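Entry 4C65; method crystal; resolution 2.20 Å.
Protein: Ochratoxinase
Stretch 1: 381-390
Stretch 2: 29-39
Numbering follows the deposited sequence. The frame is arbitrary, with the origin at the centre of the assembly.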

# COMPACT_ATOMS: atom_id res chain seq x y z
N GLY A 381 -8.20 -28.06 39.12
CA GLY A 381 -7.65 -27.31 40.25
C GLY A 381 -8.03 -27.85 41.62
O GLY A 381 -7.64 -27.27 42.64
N GLN A 382 -8.72 -28.99 41.66
CA GLN A 382 -8.99 -29.69 42.90
C GLN A 382 -8.89 -31.21 42.75
O GLN A 382 -9.18 -31.76 41.68
CB GLN A 382 -10.40 -29.40 43.38
CG GLN A 382 -10.63 -27.95 43.69
CD GLN A 382 -12.04 -27.74 44.17
OE1 GLN A 382 -12.46 -28.29 45.17
NE2 GLN A 382 -12.77 -26.90 43.47
N LEU A 383 -8.45 -31.87 43.83
CA LEU A 383 -8.41 -33.32 43.87
C LEU A 383 -9.80 -33.78 44.32
O LEU A 383 -10.04 -33.97 45.51
CB LEU A 383 -7.30 -33.85 44.80
CG LEU A 383 -5.85 -33.50 44.44
CD1 LEU A 383 -4.91 -34.34 45.28
CD2 LEU A 383 -5.51 -33.67 42.96
N ARG A 384 -10.68 -33.91 43.34
CA ARG A 384 -12.09 -34.21 43.55
C ARG A 384 -12.58 -35.14 42.47
O ARG A 384 -12.18 -35.00 41.32
CB ARG A 384 -12.95 -32.96 43.43
CG ARG A 384 -13.22 -32.41 44.78
CD ARG A 384 -13.93 -31.09 44.71
NE ARG A 384 -15.37 -31.29 44.62
CZ ARG A 384 -16.25 -30.31 44.72
NH1 ARG A 384 -15.85 -29.07 44.93
NH2 ARG A 384 -17.55 -30.58 44.59
N GLU A 385 -13.50 -36.03 42.81
CA GLU A 385 -14.07 -36.91 41.83
C GLU A 385 -14.72 -36.10 40.68
O GLU A 385 -15.42 -35.11 40.89
CB GLU A 385 -15.08 -37.84 42.49
CG GLU A 385 -15.65 -38.88 41.53
CD GLU A 385 -16.82 -39.72 42.04
OE1 GLU A 385 -17.81 -39.14 42.52
OE2 GLU A 385 -16.84 -40.95 41.84
N GLY A 386 -14.44 -36.53 39.45
CA GLY A 386 -14.98 -35.88 38.25
C GLY A 386 -14.14 -34.74 37.70
O GLY A 386 -14.40 -34.27 36.61
N TYR A 387 -13.14 -34.30 38.45
CA TYR A 387 -12.24 -33.25 38.00
C TYR A 387 -11.09 -33.82 37.20
O TYR A 387 -10.79 -35.02 37.27
CB TYR A 387 -11.69 -32.47 39.20
CG TYR A 387 -12.67 -31.48 39.75
CD1 TYR A 387 -13.95 -31.87 40.14
CD2 TYR A 387 -12.31 -30.15 39.91
CE1 TYR A 387 -14.85 -30.96 40.65
CE2 TYR A 387 -13.20 -29.24 40.44
CZ TYR A 387 -14.46 -29.65 40.80
OH TYR A 387 -15.33 -28.75 41.30
N GLU A 388 -10.44 -32.96 36.43
CA GLU A 388 -9.36 -33.39 35.55
C GLU A 388 -8.15 -33.86 36.36
O GLU A 388 -7.81 -33.27 37.38
CB GLU A 388 -8.92 -32.27 34.60
CG GLU A 388 -9.99 -31.82 33.64
CD GLU A 388 -9.49 -31.46 32.26
OE1 GLU A 388 -8.38 -30.86 32.09
OE2 GLU A 388 -10.22 -31.81 31.32
N ALA A 389 -7.51 -34.92 35.89
CA ALA A 389 -6.39 -35.54 36.59
C ALA A 389 -5.09 -34.79 36.35
O ALA A 389 -4.18 -35.29 35.72
CB ALA A 389 -6.26 -37.00 36.18
N ASP A 390 -5.05 -33.56 36.86
CA ASP A 390 -3.83 -32.74 36.93
C ASP A 390 -3.37 -32.78 38.39
O ASP A 390 -3.99 -32.16 39.27
CB ASP A 390 -4.12 -31.30 36.51
CG ASP A 390 -4.45 -31.16 35.05
OD1 ASP A 390 -4.61 -32.20 34.36
OD2 ASP A 390 -4.49 -30.02 34.56
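Stretch 2 29-39: VISDKIIAFVG

A chain without regular secondary structure can still dock on a strand by lending it backbone polar groups, and ochratoxinase offers a compact example. Stretch 2 is a hairpin: strand 29-31, a type II' turn from Ser-31 to Ile-34, and a returning strand that starts at Ile-34. Stretch 1 runs antiparallel to this second strand, Leu-383 and Arg-384 near Val-38 and Ala-389 near Lys-33.

At Leu-383 the carbonyl O meets Val-38 CG2 at 3.5 Å, while CD2 of Leu-383 lies 4.3 Å from CD1 of Ile-35; the CA-to-CB bond of Ile-35 points toward stretch 1. The CA-to-CB bond of Arg-384 points away, yet its O packs 3.4 Å from Ile-35 CB. Arg-384 also opens a type II turn ending at Tyr-387, which presents Gly-386 N to Ile-35 O in a 2.8 Å hydrogen bond; at the backbone angles of Gly-386 a CB would be jammed against the carbonyl O of Glu-385, which calls for glycine. Tyr-387 O then accepts a hydrogen bond from Ile-35 N, also 2.8 Å, so both backbone polar groups of Ile-35 are engaged. Glu-388 forms the single beta bridge, its CA 4.6 Å from the CA of Ile-34. Finally, Ala-389 N donates to Lys-33 O at 2.9 Å, and the CA-to-CB bond of Ala-389 points toward stretch 2, its CB 3.8 Å from Ile-30 CG2, reaching the hairpin's first strand.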

# COMPACT_ATOMS: atom_id res chain seq x y z
N VAL A 29 -7.74 -42.12 42.87
CA VAL A 29 -7.77 -42.97 41.70
C VAL A 29 -7.92 -42.13 40.44
O VAL A 29 -8.79 -41.25 40.36
CB VAL A 29 -8.92 -43.98 41.77
CG1 VAL A 29 -8.94 -44.84 40.52
CG2 VAL A 29 -8.78 -44.86 43.01
N ILE A 30 -7.07 -42.40 39.45
CA ILE A 30 -7.19 -41.81 38.13
C ILE A 30 -7.76 -42.85 37.18
O ILE A 30 -7.22 -43.95 37.08
CB ILE A 30 -5.83 -41.33 37.57
CG1 ILE A 30 -5.21 -40.29 38.51
CG2 ILE A 30 -6.01 -40.75 36.17
CD1 ILE A 30 -3.82 -39.80 38.08
N SER A 31 -8.84 -42.50 36.50
CA SER A 31 -9.34 -43.31 35.39
C SER A 31 -9.25 -42.48 34.14
O SER A 31 -9.98 -41.50 34.00
CB SER A 31 -10.79 -43.75 35.65
OG SER A 31 -11.27 -44.50 34.56
N ASP A 32 -8.34 -42.86 33.24
CA ASP A 32 -8.08 -42.12 32.01
C ASP A 32 -7.71 -40.68 32.32
O ASP A 32 -6.69 -40.44 32.93
CB ASP A 32 -9.24 -42.25 31.03
CG ASP A 32 -9.38 -43.66 30.49
OD1 ASP A 32 -8.33 -44.32 30.33
OD2 ASP A 32 -10.51 -44.12 30.26
N LYS A 33 -8.54 -39.71 31.93
CA LYS A 33 -8.18 -38.29 32.08
C LYS A 33 -8.70 -37.66 33.35
O LYS A 33 -8.32 -36.54 33.67
CB LYS A 33 -8.71 -37.50 30.90
CG LYS A 33 -8.07 -37.95 29.59
CD LYS A 33 -8.78 -37.40 28.37
CE LYS A 33 -8.22 -37.97 27.08
NZ LYS A 33 -7.87 -36.92 26.08
N ILE A 34 -9.56 -38.38 34.06
CA ILE A 34 -10.33 -37.83 35.17
C ILE A 34 -10.06 -38.50 36.51
O ILE A 34 -9.52 -39.57 36.57
CB ILE A 34 -11.79 -37.91 34.71
CG1 ILE A 34 -11.94 -36.69 33.80
CG2 ILE A 34 -12.83 -37.94 35.82
CD1 ILE A 34 -12.22 -37.03 32.36
N ILE A 35 -10.37 -37.80 37.59
CA ILE A 35 -10.20 -38.34 38.90
C ILE A 35 -11.44 -39.14 39.23
O ILE A 35 -12.54 -38.60 39.27
CB ILE A 35 -10.03 -37.22 39.94
CG1 ILE A 35 -8.70 -36.49 39.68
CG2 ILE A 35 -10.06 -37.80 41.36
CD1 ILE A 35 -8.62 -35.10 40.28
N ALA A 36 -11.26 -40.43 39.50
CA ALA A 36 -12.36 -41.32 39.73
C ALA A 36 -12.76 -41.41 41.20
O ALA A 36 -13.90 -41.68 41.50
CB ALA A 36 -12.03 -42.70 39.19
N PHE A 37 -11.80 -41.21 42.10
CA PHE A 37 -12.07 -41.31 43.53
C PHE A 37 -11.05 -40.52 44.34
O PHE A 37 -9.85 -40.52 44.04
CB PHE A 37 -12.02 -42.78 43.98
CG PHE A 37 -12.03 -42.96 45.48
CD1 PHE A 37 -13.23 -42.94 46.18
CD2 PHE A 37 -10.84 -43.15 46.19
CE1 PHE A 37 -13.25 -43.11 47.55
CE2 PHE A 37 -10.85 -43.33 47.57
CZ PHE A 37 -12.06 -43.32 48.25
N VAL A 38 -11.54 -39.88 45.41
CA VAL A 38 -10.68 -39.30 46.41
C VAL A 38 -11.27 -39.59 47.78
O VAL A 38 -12.46 -39.46 47.99
CB VAL A 38 -10.55 -37.79 46.25
CG1 VAL A 38 -9.64 -37.21 47.33
CG2 VAL A 38 -10.01 -37.45 44.88
N GLY A 39 -10.41 -39.97 48.71
CA GLY A 39 -10.85 -40.23 50.05
C GLY A 39 -9.81 -41.04 50.78
O GLY A 39 -8.67 -41.13 50.35